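Local structure of OLD nuclease (Thermus scotoductus, 6P74) at residues N9-E14 with K34-R39; L43-V48 with N131-L136; E71-F76 with I87-L92; V135-H140 with T272-E277. The protein degrades linear and supercoiled double-stranded DNA from 5' to 3' with divalent metal ions and has a DNA-stimulated ATPase activity. All blocks are in the same frame, centred on the assembly; numbering follows the deposited sequence.

Interaction 1. Residues N9-E14 with K34-R39. With SO4 (sulfate ion), chain D.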
loop_
_atom_site.group_PDB
_atom_site.type_symbol
_atom_site.label_atom_id
_atom_site.label_comp_id
_atom_site.label_asym_id
_atom_site.label_seq_id
_atom_site.Cartn_x
_atom_site.Cartn_y
_atom_site.Cartn_z
ATOM N N ASN A 9 -16.712 -7.664 -0.132
ATOM C CA ASN A 9 -15.647 -8.569 0.279
ATOM C C ASN A 9 -14.250 -8.055 -0.058
ATOM O O ASN A 9 -13.294 -8.848 -0.131
ATOM C CB ASN A 9 -15.866 -9.962 -0.328
ATOM C CG ASN A 9 -17.126 -10.628 0.199
ATOM O OD1 ASN A 9 -17.410 -10.577 1.394
ATOM N ND2 ASN A 9 -17.890 -11.248 -0.690
ATOM N N PHE A 10 -14.084 -6.743 -0.241
ATOM C CA PHE A 10 -12.795 -6.165 -0.610
ATOM C C PHE A 10 -12.174 -5.483 0.615
ATOM O O PHE A 10 -12.654 -4.437 1.064
ATOM C CB PHE A 10 -12.959 -5.194 -1.778
ATOM C CG PHE A 10 -11.689 -4.505 -2.162
ATOM C CD1 PHE A 10 -10.596 -5.239 -2.608
ATOM C CD2 PHE A 10 -11.576 -3.124 -2.058
ATOM C CE1 PHE A 10 -9.416 -4.613 -2.948
ATOM C CE2 PHE A 10 -10.401 -2.490 -2.405
ATOM C CZ PHE A 10 -9.319 -3.235 -2.852
ATOM N N ARG A 11 -11.098 -6.075 1.143
ATOM C CA ARG A 11 -10.440 -5.593 2.357
ATOM C C ARG A 11 -11.446 -5.440 3.495
ATOM O O ARG A 11 -12.102 -6.415 3.877
ATOM C CB ARG A 11 -9.688 -4.289 2.069
ATOM C CG ARG A 11 -8.431 -4.535 1.238
ATOM C CD ARG A 11 -7.842 -3.266 0.640
ATOM N NE ARG A 11 -6.952 -3.568 -0.489
ATOM C CZ ARG A 11 -6.157 -2.679 -1.083
ATOM N NH1 ARG A 11 -6.119 -1.420 -0.655
ATOM N NH2 ARG A 11 -5.389 -3.048 -2.103
ATOM N N CYS A 12 -11.585 -4.237 4.046
ATOM C CA CYS A 12 -12.516 -4.045 5.152
ATOM C C CYS A 12 -13.961 -3.854 4.701
ATOM O O CYS A 12 -14.851 -3.815 5.560
ATOM C CB CYS A 12 -12.071 -2.859 6.022
ATOM S SG CYS A 12 -11.870 -1.274 5.163
ATOM N N LEU A 13 -14.226 -3.764 3.391
ATOM C CA LEU A 13 -15.561 -3.449 2.876
ATOM C C LEU A 13 -16.305 -4.750 2.611
ATOM O O LEU A 13 -16.229 -5.326 1.522
ATOM C CB LEU A 13 -15.470 -2.595 1.615
ATOM C CG LEU A 13 -14.663 -1.296 1.721
ATOM C CD1 LEU A 13 -14.678 -0.532 0.407
ATOM C CD2 LEU A 13 -15.198 -0.434 2.852
ATOM N N GLU A 14 -17.058 -5.214 3.609
ATOM C CA GLU A 14 -17.808 -6.453 3.439
ATOM C C GLU A 14 -18.923 -6.276 2.420
ATOM O O GLU A 14 -19.062 -7.087 1.492
ATOM C CB GLU A 14 -18.370 -6.926 4.771
ATOM C CG GLU A 14 -19.332 -8.091 4.639
ATOM C CD GLU A 14 -19.453 -8.907 5.913
ATOM O OE1 GLU A 14 -19.466 -10.152 5.807
ATOM O OE2 GLU A 14 -19.532 -8.316 7.015
ATOM N N LYS A 34 -12.702 4.651 4.409
ATOM C CA LYS A 34 -12.553 5.851 3.585
ATOM C C LYS A 34 -11.664 5.628 2.359
ATOM O O LYS A 34 -12.111 5.752 1.212
ATOM C CB LYS A 34 -11.965 6.962 4.474
ATOM C CG LYS A 34 -12.202 8.384 4.024
ATOM C CD LYS A 34 -12.256 9.367 5.243
ATOM C CE LYS A 34 -10.895 9.662 5.874
ATOM N NZ LYS A 34 -10.458 8.652 6.889
ATOM N N THR A 35 -10.390 5.314 2.599
ATOM C CA THR A 35 -9.425 5.184 1.515
ATOM C C THR A 35 -9.693 3.934 0.683
ATOM O O THR A 35 -9.436 3.925 -0.526
ATOM C CB THR A 35 -8.008 5.176 2.095
ATOM O OG1 THR A 35 -7.759 6.429 2.745
ATOM C CG2 THR A 35 -6.972 4.973 1.011
ATOM N N THR A 36 -10.232 2.889 1.310
ATOM C CA THR A 36 -10.519 1.655 0.593
ATOM C C THR A 36 -11.622 1.860 -0.442
ATOM O O THR A 36 -11.585 1.259 -1.520
ATOM C CB THR A 36 -10.877 0.562 1.601
ATOM O OG1 THR A 36 -9.774 0.377 2.510
ATOM C CG2 THR A 36 -11.190 -0.755 0.901
ATOM N N ILE A 37 -12.604 2.716 -0.145
ATOM C CA ILE A 37 -13.568 3.103 -1.172
ATOM C C ILE A 37 -12.842 3.686 -2.380
ATOM O O ILE A 37 -13.087 3.285 -3.524
ATOM C CB ILE A 37 -14.604 4.092 -0.607
ATOM C CG1 ILE A 37 -15.559 3.372 0.353
ATOM C CG2 ILE A 37 -15.375 4.773 -1.744
ATOM C CD1 ILE A 37 -16.502 4.292 1.102
ATOM N N LEU A 38 -11.937 4.639 -2.150
ATOM C CA LEU A 38 -11.236 5.247 -3.274
ATOM C C LEU A 38 -10.411 4.217 -4.040
ATOM O O LEU A 38 -10.393 4.234 -5.281
ATOM C CB LEU A 38 -10.346 6.385 -2.800
ATOM C CG LEU A 38 -11.059 7.525 -2.085
ATOM C CD1 LEU A 38 -10.094 8.672 -1.903
ATOM C CD2 LEU A 38 -12.276 7.959 -2.883
ATOM N N ARG A 39 -9.706 3.322 -3.329
ATOM C CA ARG A 39 -8.868 2.341 -4.024
ATOM C C ARG A 39 -9.715 1.392 -4.875
ATOM O O ARG A 39 -9.295 0.983 -5.966
ATOM C CB ARG A 39 -8.011 1.563 -3.027
ATOM C CG ARG A 39 -7.133 2.451 -2.140
ATOM C CD ARG A 39 -5.860 2.960 -2.829
ATOM N NE ARG A 39 -4.660 2.437 -2.172
ATOM C CZ ARG A 39 -4.092 2.966 -1.088
ATOM N NH1 ARG A 39 -4.596 4.056 -0.524
ATOM N NH2 ARG A 39 -3.011 2.398 -0.565
HETATM S S SO4 D . -9.081 4.201 5.346
HETATM O O1 SO4 D . -10.310 3.874 6.056
HETATM O O2 SO4 D . -9.298 5.401 4.549
HETATM O O3 SO4 D . -8.016 4.455 6.306
HETATM O O4 SO4 D . -8.701 3.089 4.481
HETATM O O HOH W 1 -7.254 0.325 1.167
#
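Thr-36, on the first turn of helix 34-45, is held against the hairpin corner 10-13 by both branches of its side chain. Its CB points toward the hairpin and lies 4.1 Å from Cys-12 SG. CG2, anti to the backbone N, touches Leu-13 CD1 at 3.5 Å and also meets Phe-10 CD2 at 3.8 Å, while Arg-11 CB closes in on the same methyl. OG1, near Cys-12 SG, hydrogen-bonds a water at 2.9 Å, and that water accepts from Arg-11 NH1 at 2.8 Å. The guanidinium lies over Phe-10 CZ, toward the rim of the group, and its NE is anchored by a salt bridge to Asp-60. Phe-10 to Leu-13 form a type II' beta turn, with Asn-9 and Phe-10 both opposite Leu-13 in a G1 beta bulge. The helix begins in the Walker A motif (P-loop), whose Lys-34 and Thr-35 are inferred to bind ATP; a sulfate, less surely placed next to Thr-35, is hydrogen-bonded to the amides of Gly-31 and Gly-33.

Interaction 2. Residues L43-V48 with N131-L136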
loop_
_atom_site.group_PDB
_atom_site.type_symbol
_atom_site.label_atom_id
_atom_site.label_comp_id
_atom_site.label_asym_id
_atom_site.label_seq_id
_atom_site.Cartn_x
_atom_site.Cartn_y
_atom_site.Cartn_z
ATOM N N LEU A 43 -9.167 0.541 -8.857
ATOM C CA LEU A 43 -8.938 -0.799 -9.388
ATOM C C LEU A 43 -9.660 -0.992 -10.708
ATOM O O LEU A 43 -9.119 -1.595 -11.643
ATOM C CB LEU A 43 -9.431 -1.844 -8.388
ATOM C CG LEU A 43 -8.381 -2.465 -7.493
ATOM C CD1 LEU A 43 -9.009 -3.487 -6.565
ATOM C CD2 LEU A 43 -7.379 -3.099 -8.400
ATOM N N VAL A 44 -10.899 -0.510 -10.787
ATOM C CA VAL A 44 -11.716 -0.718 -11.973
ATOM C C VAL A 44 -11.389 0.301 -13.056
ATOM O O VAL A 44 -11.373 -0.028 -14.249
ATOM C CB VAL A 44 -13.197 -0.666 -11.578
ATOM C CG1 VAL A 44 -14.077 -1.042 -12.767
ATOM C CG2 VAL A 44 -13.430 -1.582 -10.403
ATOM N N LEU A 45 -11.120 1.550 -12.660
ATOM C CA LEU A 45 -11.085 2.674 -13.590
ATOM C C LEU A 45 -9.782 3.452 -13.588
ATOM O O LEU A 45 -9.698 4.473 -14.280
ATOM C CB LEU A 45 -12.246 3.634 -13.300
ATOM C CG LEU A 45 -13.631 2.995 -13.450
ATOM C CD1 LEU A 45 -14.697 3.980 -13.027
ATOM C CD2 LEU A 45 -13.854 2.479 -14.900
ATOM N N GLY A 46 -8.780 3.019 -12.826
ATOM C CA GLY A 46 -7.471 3.632 -12.862
ATOM C C GLY A 46 -6.766 3.271 -14.154
ATOM O O GLY A 46 -7.326 2.631 -15.045
ATOM N N ASP A 47 -5.506 3.686 -14.258
ATOM C CA ASP A 47 -4.821 3.560 -15.533
ATOM C C ASP A 47 -4.075 2.231 -15.695
ATOM O O ASP A 47 -3.271 2.098 -16.619
ATOM C CB ASP A 47 -3.885 4.754 -15.751
ATOM C CG ASP A 47 -3.097 5.107 -14.519
ATOM O OD1 ASP A 47 -3.034 4.259 -13.606
ATOM O OD2 ASP A 47 -2.556 6.236 -14.462
ATOM N N VAL A 48 -4.347 1.239 -14.850
ATOM C CA VAL A 48 -3.822 -0.113 -15.018
ATOM C C VAL A 48 -4.986 -1.059 -15.291
ATOM O O VAL A 48 -5.940 -1.122 -14.506
ATOM C CB VAL A 48 -3.026 -0.576 -13.785
ATOM C CG1 VAL A 48 -3.216 -2.080 -13.560
ATOM C CG2 VAL A 48 -1.566 -0.265 -13.981
ATOM N N ASN A 131 -11.788 2.913 -21.106
ATOM C CA ASN A 131 -11.243 4.267 -21.089
ATOM C C ASN A 131 -12.342 5.317 -21.086
ATOM O O ASN A 131 -12.113 6.446 -20.630
ATOM C CB ASN A 131 -10.320 4.496 -22.274
ATOM C CG ASN A 131 -9.075 3.623 -22.224
ATOM O OD1 ASN A 131 -8.779 2.989 -21.207
ATOM N ND2 ASN A 131 -8.339 3.579 -23.339
ATOM N N HIS A 132 -13.526 4.968 -21.585
ATOM C CA HIS A 132 -14.693 5.829 -21.455
ATOM C C HIS A 132 -14.774 6.439 -20.062
ATOM O O HIS A 132 -14.968 7.650 -19.911
ATOM C CB HIS A 132 -15.955 5.014 -21.754
ATOM C CG HIS A 132 -17.238 5.741 -21.506
ATOM N ND1 HIS A 132 -17.574 6.904 -22.163
ATOM C CD2 HIS A 132 -18.281 5.454 -20.689
ATOM C CE1 HIS A 132 -18.766 7.311 -21.751
ATOM N NE2 HIS A 132 -19.223 6.441 -20.865
ATOM N N ALA A 133 -14.623 5.605 -19.032
ATOM C CA ALA A 133 -14.926 5.983 -17.658
ATOM C C ALA A 133 -13.689 6.116 -16.773
ATOM O O ALA A 133 -13.832 6.186 -15.547
ATOM C CB ALA A 133 -15.895 4.971 -17.043
ATOM N N ARG A 134 -12.492 6.166 -17.354
ATOM C CA ARG A 134 -11.280 6.200 -16.545
ATOM C C ARG A 134 -11.185 7.476 -15.715
ATOM O O ARG A 134 -11.610 8.560 -16.128
ATOM C CB ARG A 134 -10.038 6.066 -17.420
ATOM C CG ARG A 134 -9.549 4.641 -17.490
ATOM C CD ARG A 134 -8.487 4.480 -18.561
ATOM N NE ARG A 134 -7.207 5.042 -18.143
ATOM C CZ ARG A 134 -6.153 5.181 -18.941
ATOM N NH1 ARG A 134 -6.227 4.807 -20.218
ATOM N NH2 ARG A 134 -5.025 5.697 -18.470
ATOM N N VAL A 135 -10.592 7.339 -14.538
ATOM C CA VAL A 135 -10.525 8.419 -13.566
ATOM C C VAL A 135 -9.077 8.815 -13.387
ATOM O O VAL A 135 -8.171 7.978 -13.459
ATOM C CB VAL A 135 -11.131 8.006 -12.214
ATOM C CG1 VAL A 135 -12.557 7.562 -12.398
ATOM C CG2 VAL A 135 -10.300 6.898 -11.599
ATOM N N LEU A 136 -8.859 10.102 -13.163
ATOM C CA LEU A 136 -7.579 10.564 -12.652
ATOM C C LEU A 136 -7.531 10.298 -11.155
ATOM O O LEU A 136 -8.442 10.691 -10.416
ATOM C CB LEU A 136 -7.390 12.051 -12.935
ATOM C CG LEU A 136 -6.751 12.373 -14.278
ATOM C CD1 LEU A 136 -6.616 13.871 -14.433
ATOM C CD2 LEU A 136 -5.385 11.695 -14.372
#
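Leu-45 CG lies anti to its carbonyl carbon (chi1 -61°), and the branches beyond it reach Ala-133: CD1 comes to 3.5 Å from Ala-133 O, and CD2 to 3.9 Å from Ala-133 CB. Val-135 CG1 lies 4.0 Å from Leu-45 CB, while its CG2 sits against the Leu-45 carbonyl. That carbonyl is the polar centre of the contact. Its oxygen accepts from Val-135 N at 3.0 Å, with 163° at the hydrogen, and Arg-134 CA adds a CA-H...O contact. Gly-46 is the first residue to leave helical geometry; the bond ties this end of helix 34-45, which starts at the P-loop, to strand 135-138 of the ATPase sheet. Arg-134 passes along the chain leaving the helix. Its CG lies 3.2 Å from Leu-45 O, and a bend at chi3 sets NE beside Asp-47 CA. NH2 then reaches Asp-47 CB at 3.1 Å, whereas the Asp-47 carboxylate stays farther off, OD2 lying 4.7 Å from NH2. NH1 makes a weak hydrogen bond to Asn-131 OD1. Leu-45 and Val-135 also both pack on Leu-2 of strand 2-10.

Interaction 3. Residues E71-F76 with I87-L92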
loop_
_atom_site.group_PDB
_atom_site.type_symbol
_atom_site.label_atom_id
_atom_site.label_comp_id
_atom_site.label_asym_id
_atom_site.label_seq_id
_atom_site.Cartn_x
_atom_site.Cartn_y
_atom_site.Cartn_z
ATOM N N GLU A 71 -16.046 -8.310 -5.235
ATOM C CA GLU A 71 -16.928 -7.761 -6.266
ATOM C C GLU A 71 -16.936 -6.241 -6.161
ATOM O O GLU A 71 -17.377 -5.699 -5.147
ATOM C CB GLU A 71 -18.353 -8.289 -6.103
ATOM C CG GLU A 71 -18.788 -9.348 -7.061
ATOM C CD GLU A 71 -20.276 -9.620 -6.934
ATOM O OE1 GLU A 71 -20.663 -10.550 -6.192
ATOM O OE2 GLU A 71 -21.061 -8.876 -7.557
ATOM N N ILE A 72 -16.489 -5.551 -7.205
ATOM C CA ILE A 72 -16.586 -4.098 -7.261
ATOM C C ILE A 72 -17.366 -3.712 -8.513
ATOM O O ILE A 72 -16.950 -4.027 -9.634
ATOM C CB ILE A 72 -15.207 -3.431 -7.245
ATOM C CG1 ILE A 72 -14.422 -3.895 -6.023
ATOM C CG2 ILE A 72 -15.374 -1.942 -7.211
ATOM C CD1 ILE A 72 -12.946 -3.671 -6.130
ATOM N N THR A 73 -18.482 -3.013 -8.323
ATOM C CA THR A 73 -19.333 -2.574 -9.423
ATOM C C THR A 73 -19.356 -1.050 -9.459
ATOM O O THR A 73 -19.716 -0.411 -8.466
ATOM C CB THR A 73 -20.755 -3.133 -9.266
ATOM O OG1 THR A 73 -20.713 -4.561 -9.180
ATOM C CG2 THR A 73 -21.620 -2.731 -10.446
ATOM N N VAL A 74 -18.984 -0.463 -10.595
ATOM C CA VAL A 74 -19.042 0.986 -10.766
ATOM C C VAL A 74 -20.075 1.314 -11.834
ATOM O O VAL A 74 -19.993 0.813 -12.959
ATOM C CB VAL A 74 -17.677 1.576 -11.135
ATOM C CG1 VAL A 74 -17.742 3.078 -11.048
ATOM C CG2 VAL A 74 -16.611 1.034 -10.218
ATOM N N HIS A 75 -21.043 2.153 -11.485
ATOM C CA HIS A 75 -22.083 2.601 -12.399
ATOM C C HIS A 75 -21.787 4.012 -12.887
ATOM O O HIS A 75 -21.240 4.840 -12.155
ATOM C CB HIS A 75 -23.456 2.595 -11.732
ATOM C CG HIS A 75 -23.845 1.281 -11.139
ATOM N ND1 HIS A 75 -24.905 0.536 -11.613
ATOM C CD2 HIS A 75 -23.338 0.590 -10.090
ATOM C CE1 HIS A 75 -25.034 -0.556 -10.881
ATOM N NE2 HIS A 75 -24.095 -0.549 -9.951
ATOM N N PHE A 76 -22.171 4.291 -14.129
ATOM C CA PHE A 76 -21.892 5.604 -14.683
ATOM C C PHE A 76 -22.987 6.017 -15.657
ATOM O O PHE A 76 -23.867 5.237 -16.021
ATOM C CB PHE A 76 -20.524 5.627 -15.355
ATOM C CG PHE A 76 -20.358 4.565 -16.393
ATOM C CD1 PHE A 76 -20.949 4.698 -17.637
ATOM C CD2 PHE A 76 -19.621 3.428 -16.127
ATOM C CE1 PHE A 76 -20.806 3.721 -18.591
ATOM C CE2 PHE A 76 -19.473 2.455 -17.069
ATOM C CZ PHE A 76 -20.066 2.603 -18.309
ATOM N N ILE A 87 -23.921 0.105 -22.320
ATOM C CA ILE A 87 -23.358 -0.313 -21.045
ATOM C C ILE A 87 -23.401 0.848 -20.071
ATOM O O ILE A 87 -23.032 1.978 -20.415
ATOM C CB ILE A 87 -21.916 -0.808 -21.231
ATOM C CG1 ILE A 87 -21.884 -1.968 -22.229
ATOM C CG2 ILE A 87 -21.304 -1.146 -19.867
ATOM C CD1 ILE A 87 -22.983 -2.994 -22.006
ATOM N N THR A 88 -23.827 0.570 -18.839
ATOM C CA THR A 88 -23.944 1.593 -17.805
ATOM C C THR A 88 -23.150 1.259 -16.544
ATOM O O THR A 88 -23.280 1.971 -15.539
ATOM C CB THR A 88 -25.422 1.827 -17.450
ATOM O OG1 THR A 88 -25.909 0.740 -16.654
ATOM C CG2 THR A 88 -26.269 1.925 -18.722
ATOM N N ALA A 89 -22.332 0.208 -16.564
ATOM C CA ALA A 89 -21.580 -0.159 -15.370
ATOM C C ALA A 89 -20.589 -1.254 -15.719
ATOM O O ALA A 89 -20.762 -1.982 -16.696
ATOM C CB ALA A 89 -22.499 -0.625 -14.236
ATOM N N PHE A 90 -19.545 -1.352 -14.902
ATOM C CA PHE A 90 -18.560 -2.416 -14.963
ATOM C C PHE A 90 -18.563 -3.155 -13.637
ATOM O O PHE A 90 -18.731 -2.534 -12.583
ATOM C CB PHE A 90 -17.169 -1.861 -15.228
ATOM C CG PHE A 90 -17.068 -1.033 -16.458
ATOM C CD1 PHE A 90 -17.815 -1.348 -17.590
ATOM C CD2 PHE A 90 -16.193 0.036 -16.511
ATOM C CE1 PHE A 90 -17.706 -0.597 -18.746
ATOM C CE2 PHE A 90 -16.070 0.799 -17.670
ATOM C CZ PHE A 90 -16.829 0.490 -18.781
ATOM N N ARG A 91 -18.384 -4.479 -13.682
ATOM C CA ARG A 91 -18.309 -5.297 -12.473
ATOM C C ARG A 91 -17.009 -6.084 -12.484
ATOM O O ARG A 91 -16.802 -6.930 -13.359
ATOM C CB ARG A 91 -19.491 -6.258 -12.332
ATOM C CG ARG A 91 -19.425 -7.007 -11.015
ATOM C CD ARG A 91 -20.189 -8.301 -11.017
ATOM N NE ARG A 91 -21.627 -8.085 -11.094
ATOM C CZ ARG A 91 -22.417 -8.659 -11.996
ATOM N NH1 ARG A 91 -21.903 -9.497 -12.893
ATOM N NH2 ARG A 91 -23.721 -8.410 -11.994
ATOM N N LEU A 92 -16.143 -5.808 -11.504
ATOM C CA LEU A 92 -14.853 -6.471 -11.385
ATOM C C LEU A 92 -14.969 -7.535 -10.305
ATOM O O LEU A 92 -15.320 -7.227 -9.159
ATOM C CB LEU A 92 -13.738 -5.476 -11.053
ATOM C CG LEU A 92 -12.317 -6.049 -10.936
ATOM C CD1 LEU A 92 -11.868 -6.634 -12.246
ATOM C CD2 LEU A 92 -11.324 -4.982 -10.476
HETATM O O HOH W 2 -26.219 0.810 -13.824
#
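Backbone bonds join Ile-72 with Leu-92 and Val-74 with Phe-90 as antiparallel hydrogen-bonded pairs, the shortest being Leu-92 N to Ile-72 O at 2.7 Å. Phe-76 N extends the ladder to Thr-88 O. Thr-88 and Ala-89 together face Leu-108 of strand 100-109, a classic bulge. Aromatic contacts gather at this end. Phe-76 CG stands between the backbone N and the carbonyl carbon (chi1 55°), and its ring lies with one face over the Thr-88 carbonyl carbon. Its CE2 edge enters the face of Phe-90 over the ring centre, a T-shaped pair with centroids 5.1 Å apart and planes at 64°. On the other side of the sheet Ala-89 CB makes a CH-pi contact with His-75, 4.0 Å from the ring centroid. Polar contacts include a water in the plane of the His-75 ring that bridges ND1, at 2.6 Å, to Thr-88 OG1, and Gln-6 holds NE2. Arg-91 CG runs beside Thr-73 OG1 at 3.3 Å. Glu-71 OE2 forms a long salt bridge with Arg-91 NE at 3.7 Å, from well outside the guanidinium plane; NH1 is salt-bridged to Glu-106. Strands 2-10 and 100-109 flank the pair, while Ile-72, Val-74 and Phe-90 pack on helix 34-45.

Interaction 4. Residues V135-H140 with T272-E277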
loop_
_atom_site.group_PDB
_atom_site.type_symbol
_atom_site.label_atom_id
_atom_site.label_comp_id
_atom_site.label_asym_id
_atom_site.label_seq_id
_atom_site.Cartn_x
_atom_site.Cartn_y
_atom_site.Cartn_z
ATOM N N VAL A 135 -10.592 7.339 -14.538
ATOM C CA VAL A 135 -10.525 8.419 -13.566
ATOM C C VAL A 135 -9.077 8.815 -13.387
ATOM O O VAL A 135 -8.171 7.978 -13.459
ATOM C CB VAL A 135 -11.131 8.006 -12.214
ATOM C CG1 VAL A 135 -12.557 7.562 -12.398
ATOM C CG2 VAL A 135 -10.300 6.898 -11.599
ATOM N N LEU A 136 -8.859 10.102 -13.163
ATOM C CA LEU A 136 -7.579 10.564 -12.652
ATOM C C LEU A 136 -7.531 10.298 -11.155
ATOM O O LEU A 136 -8.442 10.691 -10.416
ATOM C CB LEU A 136 -7.390 12.051 -12.935
ATOM C CG LEU A 136 -6.751 12.373 -14.278
ATOM C CD1 LEU A 136 -6.616 13.871 -14.433
ATOM C CD2 LEU A 136 -5.385 11.695 -14.372
ATOM N N PHE A 137 -6.486 9.617 -10.705
ATOM C CA PHE A 137 -6.313 9.342 -9.284
ATOM C C PHE A 137 -5.168 10.189 -8.732
ATOM O O PHE A 137 -3.997 9.907 -8.991
ATOM C CB PHE A 137 -6.066 7.856 -9.036
ATOM C CG PHE A 137 -6.383 7.440 -7.629
ATOM C CD1 PHE A 137 -5.546 7.793 -6.582
ATOM C CD2 PHE A 137 -7.544 6.745 -7.341
ATOM C CE1 PHE A 137 -5.835 7.433 -5.283
ATOM C CE2 PHE A 137 -7.836 6.378 -6.042
ATOM C CZ PHE A 137 -6.972 6.730 -5.006
ATOM N N LEU A 138 -5.498 11.213 -7.959
ATOM C CA LEU A 138 -4.489 12.006 -7.254
ATOM C C LEU A 138 -4.343 11.465 -5.837
ATOM O O LEU A 138 -5.034 11.898 -4.912
ATOM C CB LEU A 138 -4.869 13.473 -7.237
ATOM C CG LEU A 138 -4.231 14.349 -8.296
ATOM C CD1 LEU A 138 -4.517 13.757 -9.662
ATOM C CD2 LEU A 138 -4.774 15.763 -8.173
ATOM N N ASP A 139 -3.449 10.503 -5.661
ATOM C CA ASP A 139 -3.173 10.007 -4.323
ATOM C C ASP A 139 -1.980 10.773 -3.767
ATOM O O ASP A 139 -1.436 11.667 -4.414
ATOM C CB ASP A 139 -2.945 8.494 -4.342
ATOM C CG ASP A 139 -1.533 8.107 -4.756
ATOM O OD1 ASP A 139 -0.945 8.765 -5.643
ATOM O OD2 ASP A 139 -1.012 7.127 -4.183
ATOM N N HIS A 140 -1.545 10.441 -2.561
ATOM C CA HIS A 140 -0.437 11.219 -2.017
ATOM C C HIS A 140 0.677 10.731 -2.933
ATOM O O HIS A 140 1.257 9.656 -2.769
ATOM C CB HIS A 140 -0.327 11.047 -0.519
ATOM C CG HIS A 140 -1.093 12.091 0.219
ATOM N ND1 HIS A 140 -2.423 11.940 0.547
ATOM C CD2 HIS A 140 -0.747 13.341 0.613
ATOM C CE1 HIS A 140 -2.850 13.030 1.156
ATOM N NE2 HIS A 140 -1.854 13.897 1.204
ATOM N N THR A 272 -13.674 12.549 -14.469
ATOM C CA THR A 272 -13.731 12.200 -13.064
ATOM C C THR A 272 -12.341 12.179 -12.455
ATOM O O THR A 272 -11.441 11.501 -12.962
ATOM C CB THR A 272 -14.402 10.845 -12.852
ATOM O OG1 THR A 272 -15.761 10.920 -13.298
ATOM C CG2 THR A 272 -14.372 10.479 -11.344
ATOM N N VAL A 273 -12.198 12.885 -11.338
ATOM C CA VAL A 273 -10.951 13.006 -10.595
ATOM C C VAL A 273 -11.203 12.514 -9.179
ATOM O O VAL A 273 -12.188 12.899 -8.548
ATOM C CB VAL A 273 -10.441 14.461 -10.562
ATOM C CG1 VAL A 273 -9.098 14.532 -9.866
ATOM C CG2 VAL A 273 -10.371 15.041 -11.963
ATOM N N ILE A 274 -10.317 11.673 -8.688
ATOM C CA ILE A 274 -10.371 11.178 -7.327
ATOM C C ILE A 274 -9.170 11.748 -6.596
ATOM O O ILE A 274 -8.047 11.692 -7.114
ATOM C CB ILE A 274 -10.373 9.645 -7.306
ATOM C CG1 ILE A 274 -11.688 9.135 -7.909
ATOM C CG2 ILE A 274 -10.132 9.136 -5.903
ATOM C CD1 ILE A 274 -11.801 7.632 -7.943
ATOM N N ILE A 275 -9.398 12.331 -5.422
ATOM C CA ILE A 275 -8.303 12.928 -4.664
ATOM C C ILE A 275 -8.307 12.370 -3.259
ATOM O O ILE A 275 -9.335 12.378 -2.569
ATOM C CB ILE A 275 -8.365 14.461 -4.652
ATOM C CG1 ILE A 275 -8.426 14.974 -6.080
ATOM C CG2 ILE A 275 -7.107 15.028 -3.990
ATOM C CD1 ILE A 275 -8.604 16.452 -6.197
ATOM N N GLU A 276 -7.169 11.831 -2.866
ATOM C CA GLU A 276 -6.908 11.421 -1.497
ATOM C C GLU A 276 -6.447 12.659 -0.729
ATOM O O GLU A 276 -5.335 13.145 -0.958
ATOM C CB GLU A 276 -5.842 10.336 -1.523
ATOM C CG GLU A 276 -5.800 9.409 -0.373
ATOM C CD GLU A 276 -4.649 8.428 -0.521
ATOM O OE1 GLU A 276 -4.888 7.210 -0.374
ATOM O OE2 GLU A 276 -3.511 8.885 -0.806
ATOM N N GLU A 277 -7.326 13.215 0.140
ATOM C CA GLU A 277 -7.003 14.343 1.018
ATOM C C GLU A 277 -6.611 15.665 0.368
ATOM O O GLU A 277 -5.546 16.217 0.663
ATOM C CB GLU A 277 -5.907 13.958 2.004
ATOM C CG GLU A 277 -6.458 13.513 3.301
ATOM C CD GLU A 277 -6.372 12.034 3.466
ATOM O OE1 GLU A 277 -5.224 11.547 3.571
ATOM O OE2 GLU A 277 -7.442 11.376 3.490
#
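Leu-138 N donates to Ile-274 O at 2.7 Å, and Ile-274 N to Leu-136 O is equally short at 2.7 Å. Leu-136 N to Thr-272 O and Glu-276 N to Leu-138 O complete a parallel ladder whose strand segments run 18° apart. Phe-137 and Ile-274 occupy the face that helix 34-45 covers. Phe-137 CG is anti to the backbone N (chi1 -159°), and the ring lies with one face against Ile-274 CG2, a CH-pi contact 4.0 Å from the centroid. Ile-274 CD1 reaches the other way to Val-135 CG2, and Thr-272 CG2 lies alongside Val-135 CG1 at 3.6 Å. On the opposite face Leu-138 CB meets Ile-275 CG1, and Phe-260 of helix 246-266 packs against both residues. Beyond the ladder, Glu-276 stretches out so that OE2 accepts from His-140 N at 3.1 Å, while OE1 is salt-bridged to Arg-39; the carboxylate is thus held at both oxygens. His-140 brings its ring edge to Glu-277, CE1 lying 3.3 Å from Glu-277 CB. An edge strand paired in parallel with the strand that ends at Glu-276, with Glu-277 just after it, is consistent with the Walker B region of an ABC-type ATPase, here beside Thr-35 of the inferred ATP site.

Helix 34-45 connects the four contacts. Interaction 1 holds its start at the inferred ATP site and interaction 2 its end, their centres about 17 Å apart; between them Phe-10 CZ packs on Leu-43 CD1 at 3.7 Å. Interaction 3 lies on one side of the helix, where Leu-45 CD2 meets Phe-90 CD2 at 3.7 Å. His-132 of interaction 2 also touches Phe-76. Interaction 4 lies in the other sheet, its nearest atoms about 7 Å from interaction 3. It shares Val-135 and Leu-136 with interaction 2, and reaches the P-loop helix of interaction 1 through the salt bridge from Arg-39 NH1 to Glu-276 OE1, 3.2 Å long. The helix is thereby joined to both sheets of the ATPase domain.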